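Local atomic coordinates of Rna-directed RNA polymerase (PDB entry 3ZED), a protein that probably copies the birnavirus genome as an RNA-dependent RNA polymerase, found both free and covalently linked to the genomic RNA, and binds the capsid protein VP3. Residues 183-187 and 408-414. Residues are numbered along the deposited sequence; the frame is centred on the assembly and turned at random.
Sequences PNKTP and ANCTPQH. With K (potassium ion), chain K.
Residues 183-187 form an extended strip (Pro183 to Thr186, phi -56 to -128°, psi 139 to 156°) that turns helical at Pro187; 408-414 leave a 3-10 turn at Ala408-Asn409, extend through Cys410 and Thr411, and enter helix 412-426. The two run side by side in the same direction, with CA atoms 5.6 Å apart at Asn184-Asn409, 5.7 Å at Thr186-Gln413 and 6.5 Å at Pro187-His414. Asn184 (chi1 m) points its CB toward 408-414, and its amide ends serve different partners: ND2 donates to Ala408 O at 2.9 Å, and OD1 binds potassium at 2.8 Å. Asn409 OD1 is also 2.8 Å from the ion, whose site is completed by Val177, Asn182, Gly512 and Asn514, so that one cation joins three separate parts of the palm-domain chain, while Asn409 ND2 bonds Glu404 O. Water 1 links Asn184 ND2 (2.8 Å) to Cys410 O (2.9 Å), and water 2 links Lys185 N (3.1 Å) to Asn409 O (2.8 Å). Lys185 CB points away and NZ hydrogen-bonds Glu509 O, while Lys185 O lies 3.1 Å from His414 CE1 and accepts from water 3 (3.0 Å), which also lies 2.8 Å from His414 NE2. Thr411 and His414 build a capping box at the start of helix 412-426: His414 N donates to Thr411 OG1 (3.2 Å), and Thr411 N to His414 ND1 (3.0 Å). Thr186, itself the N-cap of helix 187-190, sets CG2 3.3 Å from Gln413 OE1. Pro187 CD lies over the His414 ring face, 4.0 Å from its centroid, in a CH-pi contact, and packs 3.9 Å from Gln413 CB.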
ATOM      1  N   PRO B 183     -10.068 -18.333 -11.445  1.00 45.94           N
ATOM      2  CA  PRO B 183     -11.003 -17.269 -11.035  1.00 44.92           C
ATOM      3  C   PRO B 183     -11.030 -17.016  -9.535  1.00 47.68           C
ATOM      4  O   PRO B 183     -10.894 -17.940  -8.731  1.00 47.82           O
ATOM      5  CB  PRO B 183     -12.367 -17.798 -11.517  1.00 47.82           C
ATOM      6  CG  PRO B 183     -12.039 -18.723 -12.639  1.00 52.39           C
ATOM      7  CD  PRO B 183     -10.780 -19.403 -12.184  1.00 47.86           C
ATOM      8  N   ASN B 184     -11.217 -15.743  -9.166  1.00 43.99           N
ATOM      9  CA  ASN B 184     -11.278 -15.291  -7.780  1.00 42.75           C
ATOM     10  C   ASN B 184     -12.343 -16.013  -7.009  1.00 46.53           C
ATOM     11  O   ASN B 184     -13.369 -16.397  -7.572  1.00 47.24           O
ATOM     12  CB  ASN B 184     -11.544 -13.790  -7.715  1.00 41.93           C
ATOM     13  CG  ASN B 184     -10.407 -12.946  -8.197  1.00 51.44           C
ATOM     14  OD1 ASN B 184      -9.289 -13.427  -8.403  1.00 48.63           O
ATOM     15  ND2 ASN B 184     -10.680 -11.677  -8.421  1.00 41.16           N
ATOM     16  N   LYS B 185     -12.099 -16.205  -5.712  1.00 42.73           N
ATOM     17  CA  LYS B 185     -13.082 -16.812  -4.811  1.00 43.36           C
ATOM     18  C   LYS B 185     -13.270 -15.927  -3.602  1.00 48.53           C
ATOM     19  O   LYS B 185     -12.302 -15.396  -3.062  1.00 47.84           O
ATOM     20  CB  LYS B 185     -12.658 -18.218  -4.371  1.00 46.16           C
ATOM     21  CG  LYS B 185     -12.714 -19.249  -5.482  1.00 43.49           C
ATOM     22  CD  LYS B 185     -12.191 -20.573  -5.029  1.00 45.54           C
ATOM     23  CE  LYS B 185     -12.380 -21.582  -6.144  1.00 55.23           C
ATOM     24  NZ  LYS B 185     -12.100 -22.946  -5.669  1.00 63.00           N
ATOM     25  N   THR B 186     -14.499 -15.773  -3.163  1.00 48.26           N
ATOM     26  CA  THR B 186     -14.774 -15.015  -1.947  1.00 48.70           C
ATOM     27  C   THR B 186     -14.293 -15.863  -0.754  1.00 53.43           C
ATOM     28  O   THR B 186     -14.301 -17.098  -0.870  1.00 53.63           O
ATOM     29  CB  THR B 186     -16.289 -14.712  -1.824  1.00 49.04           C
ATOM     30  OG1 THR B 186     -17.009 -15.951  -1.707  1.00 50.30           O
ATOM     31  CG2 THR B 186     -16.820 -13.882  -2.985  1.00 44.57           C
ATOM     32  N   PRO B 187     -13.971 -15.264   0.414  1.00 49.33           N
ATOM     33  CA  PRO B 187     -13.646 -16.095   1.598  1.00 49.59           C
ATOM     34  C   PRO B 187     -14.715 -17.167   1.912  1.00 54.37           C
ATOM     35  O   PRO B 187     -14.355 -18.282   2.307  1.00 54.10           O
ATOM     36  CB  PRO B 187     -13.574 -15.067   2.723  1.00 51.01           C
ATOM     37  CG  PRO B 187     -13.146 -13.799   2.035  1.00 53.47           C
ATOM     38  CD  PRO B 187     -13.886 -13.819   0.728  1.00 49.53           C
ATOM     39  N   ALA B 408      -5.579  -7.911  -8.209  1.00 40.76           N
ATOM     40  CA  ALA B 408      -6.529  -8.534  -9.153  1.00 40.06           C
ATOM     41  C   ALA B 408      -7.262  -9.737  -8.543  1.00 43.90           C
ATOM     42  O   ALA B 408      -8.329 -10.106  -9.046  1.00 44.69           O
ATOM     43  CB  ALA B 408      -5.800  -8.961 -10.432  1.00 40.26           C
ATOM     44  N   ASN B 409      -6.705 -10.351  -7.475  1.00 40.11           N
ATOM     45  CA  ASN B 409      -7.292 -11.518  -6.775  1.00 39.44           C
ATOM     46  C   ASN B 409      -8.358 -11.103  -5.738  1.00 43.18           C
ATOM     47  O   ASN B 409      -9.066 -11.953  -5.188  1.00 41.18           O
ATOM     48  CB  ASN B 409      -6.201 -12.315  -6.062  1.00 36.71           C
ATOM     49  CG  ASN B 409      -5.189 -12.937  -6.987  1.00 43.96           C
ATOM     50  OD1 ASN B 409      -5.400 -13.999  -7.571  1.00 39.50           O
ATOM     51  ND2 ASN B 409      -4.047 -12.314  -7.108  1.00 34.23           N
ATOM     52  N   CYS B 410      -8.430  -9.804  -5.438  1.00 40.95           N
ATOM     53  CA  CYS B 410      -9.339  -9.284  -4.424  1.00 41.74           C
ATOM     54  C   CYS B 410     -10.791  -9.228  -4.889  1.00 48.09           C
ATOM     55  O   CYS B 410     -11.088  -8.744  -5.978  1.00 49.54           O
ATOM     56  CB  CYS B 410      -8.865  -7.919  -3.950  1.00 40.86           C
ATOM     57  SG  CYS B 410      -9.596  -7.382  -2.388  1.00 45.20           S
ATOM     58  N   THR B 411     -11.693  -9.763  -4.052  1.00 45.29           N
ATOM     59  CA  THR B 411     -13.133  -9.678  -4.253  1.00 46.19           C
ATOM     60  C   THR B 411     -13.657  -8.589  -3.302  1.00 52.10           C
ATOM     61  O   THR B 411     -13.027  -8.367  -2.256  1.00 50.85           O
ATOM     62  CB  THR B 411     -13.862 -11.019  -3.996  1.00 49.00           C
ATOM     63  OG1 THR B 411     -13.824 -11.307  -2.597  1.00 41.51           O
ATOM     64  CG2 THR B 411     -13.316 -12.180  -4.830  1.00 49.09           C
ATOM     65  N   PRO B 412     -14.831  -7.949  -3.565  1.00 49.24           N
ATOM     66  CA  PRO B 412     -15.361  -6.982  -2.584  1.00 49.12           C
ATOM     67  C   PRO B 412     -15.521  -7.629  -1.197  1.00 50.54           C
ATOM     68  O   PRO B 412     -15.322  -6.956  -0.186  1.00 50.01           O
ATOM     69  CB  PRO B 412     -16.705  -6.568  -3.192  1.00 52.62           C
ATOM     70  CG  PRO B 412     -16.521  -6.796  -4.683  1.00 57.81           C
ATOM     71  CD  PRO B 412     -15.715  -8.062  -4.745  1.00 52.10           C
ATOM     72  N   GLN B 413     -15.770  -8.960  -1.162  1.00 46.18           N
ATOM     73  CA  GLN B 413     -15.947  -9.768   0.048  1.00 46.65           C
ATOM     74  C   GLN B 413     -14.662  -9.887   0.870  1.00 49.69           C
ATOM     75  O   GLN B 413     -14.752  -9.991   2.090  1.00 51.79           O
ATOM     76  CB  GLN B 413     -16.513 -11.159  -0.284  1.00 49.15           C
ATOM     77  CG  GLN B 413     -18.028 -11.124  -0.663  1.00 50.81           C
ATOM     78  CD  GLN B 413     -18.294 -10.574  -2.064  1.00 60.18           C
ATOM     79  OE1 GLN B 413     -17.426 -10.603  -2.955  1.00 51.62           O
ATOM     80  NE2 GLN B 413     -19.475 -10.016  -2.281  1.00 50.49           N
ATOM     81  N   HIS B 414     -13.480  -9.844   0.230  1.00 43.50           N
ATOM     82  CA  HIS B 414     -12.201  -9.828   0.958  1.00 41.56           C
ATOM     83  C   HIS B 414     -12.087  -8.524   1.752  1.00 44.88           C
ATOM     84  O   HIS B 414     -11.742  -8.551   2.933  1.00 44.78           O
ATOM     85  CB  HIS B 414     -11.008  -9.958   0.008  1.00 39.91           C
ATOM     86  CG  HIS B 414     -10.774 -11.338  -0.504  1.00 42.80           C
ATOM     87  ND1 HIS B 414     -11.124 -11.688  -1.796  1.00 44.80           N
ATOM     88  CD2 HIS B 414     -10.202 -12.406   0.106  1.00 43.58           C
ATOM     89  CE1 HIS B 414     -10.762 -12.959  -1.934  1.00 44.14           C
ATOM     90  NE2 HIS B 414     -10.199 -13.433  -0.817  1.00 44.07           N
TER
HETATM   91  K     K K1002      -7.390 -15.331  -8.972  1.00 43.70           K
HETATM   92  O   HOH W   1     -12.857  -9.982  -7.981  1.00 45.97           O
HETATM   93  O   HOH W   2      -9.548 -14.650  -4.944  1.00 40.61           O
HETATM   94  O   HOH W   3     -10.123 -16.215  -1.212  1.00 45.25           O